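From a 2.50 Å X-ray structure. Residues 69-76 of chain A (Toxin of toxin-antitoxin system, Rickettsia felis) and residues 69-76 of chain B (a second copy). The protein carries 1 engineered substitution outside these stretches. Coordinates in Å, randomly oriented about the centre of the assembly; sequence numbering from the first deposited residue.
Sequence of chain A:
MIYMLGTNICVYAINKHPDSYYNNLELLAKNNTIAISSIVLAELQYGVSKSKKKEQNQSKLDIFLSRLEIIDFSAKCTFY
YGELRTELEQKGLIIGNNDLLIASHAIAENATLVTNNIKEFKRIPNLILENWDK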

# COMPACT_ATOMS: atom_id res chain seq x y z
N GLU A 69 -12.52 17.40 -15.00
CA GLU A 69 -11.97 16.67 -13.87
C GLU A 69 -12.98 15.54 -13.59
O GLU A 69 -14.18 15.79 -13.48
CB GLU A 69 -11.87 17.59 -12.66
CG GLU A 69 -11.17 16.95 -11.46
CD GLU A 69 -10.87 17.88 -10.30
OE1 GLU A 69 -10.42 19.02 -10.55
OE2 GLU A 69 -11.06 17.47 -9.13
N ILE A 70 -12.52 14.28 -13.55
CA ILE A 70 -13.39 13.13 -13.22
C ILE A 70 -13.28 12.91 -11.70
O ILE A 70 -12.19 12.66 -11.19
CB ILE A 70 -13.05 11.86 -14.05
CG1 ILE A 70 -13.01 12.21 -15.56
CG2 ILE A 70 -14.06 10.73 -13.76
CD1 ILE A 70 -12.02 11.40 -16.31
N ILE A 71 -14.39 13.12 -10.98
CA ILE A 71 -14.40 13.00 -9.53
C ILE A 71 -14.97 11.65 -9.13
O ILE A 71 -16.07 11.31 -9.54
CB ILE A 71 -15.14 14.19 -8.82
CG1 ILE A 71 -14.56 15.57 -9.26
CG2 ILE A 71 -15.10 14.03 -7.28
CD1 ILE A 71 -15.30 16.79 -8.72
N ASP A 72 -14.20 10.89 -8.35
CA ASP A 72 -14.59 9.57 -7.86
C ASP A 72 -15.76 9.65 -6.86
O ASP A 72 -15.81 10.59 -6.06
CB ASP A 72 -13.39 8.86 -7.22
CG ASP A 72 -12.25 8.54 -8.20
OD1 ASP A 72 -12.50 8.58 -9.46
OD2 ASP A 72 -11.11 8.26 -7.73
N PHE A 73 -16.71 8.70 -6.95
CA PHE A 73 -17.84 8.69 -6.02
C PHE A 73 -17.27 8.14 -4.70
O PHE A 73 -16.90 6.97 -4.60
CB PHE A 73 -19.01 7.85 -6.55
CG PHE A 73 -20.21 7.89 -5.65
CD1 PHE A 73 -21.16 8.90 -5.77
CD2 PHE A 73 -20.39 6.92 -4.65
CE1 PHE A 73 -22.28 8.94 -4.91
CE2 PHE A 73 -21.50 6.96 -3.79
CZ PHE A 73 -22.43 7.98 -3.92
N SER A 74 -17.12 9.02 -3.73
CA SER A 74 -16.48 8.75 -2.44
C SER A 74 -17.41 8.48 -1.28
O SER A 74 -18.58 8.74 -1.38
CB SER A 74 -15.54 9.89 -2.09
OG SER A 74 -16.27 11.11 -2.16
N ALA A 75 -16.87 8.02 -0.16
CA ALA A 75 -17.59 7.72 1.06
C ALA A 75 -18.37 8.92 1.62
O ALA A 75 -19.44 8.73 2.18
CB ALA A 75 -16.64 7.17 2.11
N LYS A 76 -17.87 10.16 1.41
CA LYS A 76 -18.57 11.36 1.88
C LYS A 76 -19.93 11.56 1.21
O LYS A 76 -20.82 12.12 1.85
CB LYS A 76 -17.68 12.62 1.82
CG LYS A 76 -17.31 13.11 0.43
CD LYS A 76 -17.02 14.60 0.44
CE LYS A 76 -16.42 15.05 -0.87
NZ LYS A 76 -16.05 16.48 -0.85
N GLU B 69 -12.16 -1.34 4.57
CA GLU B 69 -11.61 -0.30 3.71
C GLU B 69 -12.74 0.11 2.76
O GLU B 69 -13.35 -0.76 2.12
CB GLU B 69 -10.39 -0.83 2.92
CG GLU B 69 -9.69 0.24 2.09
CD GLU B 69 -8.39 -0.18 1.43
OE1 GLU B 69 -7.58 -0.88 2.08
OE2 GLU B 69 -8.16 0.24 0.27
N ILE B 70 -13.08 1.41 2.71
CA ILE B 70 -14.12 1.89 1.77
C ILE B 70 -13.41 2.32 0.49
O ILE B 70 -12.58 3.23 0.54
CB ILE B 70 -15.04 2.98 2.37
CG1 ILE B 70 -15.59 2.53 3.76
CG2 ILE B 70 -16.18 3.33 1.41
CD1 ILE B 70 -15.73 3.63 4.76
N ILE B 71 -13.64 1.62 -0.61
CA ILE B 71 -12.99 1.92 -1.90
C ILE B 71 -13.93 2.77 -2.77
O ILE B 71 -15.06 2.36 -3.03
CB ILE B 71 -12.51 0.63 -2.64
CG1 ILE B 71 -11.59 -0.20 -1.73
CG2 ILE B 71 -11.83 0.99 -3.98
CD1 ILE B 71 -11.18 -1.56 -2.32
N ASP B 72 -13.46 3.92 -3.19
CA ASP B 72 -14.18 4.87 -4.04
C ASP B 72 -14.43 4.32 -5.42
O ASP B 72 -13.56 3.63 -5.97
CB ASP B 72 -13.39 6.20 -4.12
CG ASP B 72 -13.30 6.94 -2.80
OD1 ASP B 72 -14.08 6.59 -1.84
OD2 ASP B 72 -12.51 7.90 -2.71
N PHE B 73 -15.64 4.57 -5.98
CA PHE B 73 -15.97 4.09 -7.33
C PHE B 73 -15.24 5.04 -8.27
O PHE B 73 -15.58 6.21 -8.37
CB PHE B 73 -17.49 4.05 -7.56
CG PHE B 73 -17.85 3.48 -8.90
CD1 PHE B 73 -17.98 2.10 -9.08
CD2 PHE B 73 -18.03 4.31 -10.01
CE1 PHE B 73 -18.29 1.57 -10.34
CE2 PHE B 73 -18.32 3.78 -11.27
CZ PHE B 73 -18.44 2.42 -11.43
N SER B 74 -14.16 4.57 -8.84
CA SER B 74 -13.23 5.39 -9.63
C SER B 74 -13.40 5.32 -11.12
O SER B 74 -14.12 4.47 -11.62
CB SER B 74 -11.79 5.03 -9.26
OG SER B 74 -11.58 3.63 -9.37
N ALA B 75 -12.67 6.19 -11.82
CA ALA B 75 -12.63 6.32 -13.28
C ALA B 75 -12.24 5.00 -13.95
O ALA B 75 -12.80 4.67 -14.99
CB ALA B 75 -11.66 7.44 -13.67
N LYS B 76 -11.32 4.22 -13.32
CA LYS B 76 -10.91 2.92 -13.86
C LYS B 76 -12.05 1.91 -14.00
O LYS B 76 -12.02 1.14 -14.96
CB LYS B 76 -9.68 2.34 -13.14
CG LYS B 76 -9.90 1.84 -11.74
CD LYS B 76 -8.94 0.70 -11.38
CE LYS B 76 -8.93 0.48 -9.89
NZ LYS B 76 -7.89 -0.49 -9.47

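Two copies of the same eight residues run antiparallel, their directions from residue 70 to residue 75 lying 169° apart, and the contact is centred on one residue that pairs with its own copy. Phe A73 and Phe B73 form a single antiparallel bridge, with their CA atoms 5.1 Å apart. Each offers both polar backbone groups to the other: Phe B73 N donates to Phe A73 O at 3.0 Å, and Phe A73 N donates to Phe B73 O at 3.1 Å. With N-H...O angles of 148° and 146°, these are sound if slightly bent bonds. Two donors and two acceptors are thus satisfied in one closed exchange, which needs no particular side chain, only two backbones extended enough to lie edge to edge. The carbonyl of Phe A73 also receives a CA-H...O contact from Asp B72, its CA 3.5 Å from that oxygen, a modest supplement to the amide bond.

Flanking this exchange, Asp A72 and Asp B72 each reach over residues 74 and 75 of the other chain. The CA-to-CB bond of each points toward the opposing stretch and chi1 is m, which lays the carboxylate against the backbone where the partner leaves the bridge. Asp A72 OD1 lies 3.3 Å from Ser B74 CA and accepts a weak hydrogen bond from Ala B75 N at 3.4 Å, with an angle of 135°. The equivalent pair, Ala A75 N and Asp B72 OD1, is 3.6 Å apart and does not count as a hydrogen bond, so the two-fold pattern is kept in placement but not quite in bonding. A short acidic side chain suits this position because it brings an acceptor close to a backbone amide. Asp A72 CB and Asp B72 CB are 4.1 Å apart.

Farther out, the contact turns apolar. Ile A70 CG2 meets Ala B75 CB at 4.1 Å, and Ala A75 CB meets Ile B70 CG2 at 3.9 Å, so a branched residue of one stretch packs on a methyl of the other at each end. All four of these side chains start toward the partner. Alanine gives a small apolar surface; its backbone amide, which almost any residue could supply, is what Asp A72 meets at Ala B75.

The phenylalanines contribute to the interface mainly near the backbone. Phe A73 CB and Phe B73 CB touch at 4.2 Å, but with chi1 at t the ends of both side chains lead away from the other stretch, and both residues are buried in the assembly. Alternation does the rest: Ile A71 and Ile B71 point away and make no contact, while Ile A70, Ile B70, Asp A72 and Asp B72 face across. Lys A76 and Lys B76 also stay clear, their NZ atoms bonded elsewhere in the structure. In all, 396 Å² is buried, organised around one reciprocal backbone pair.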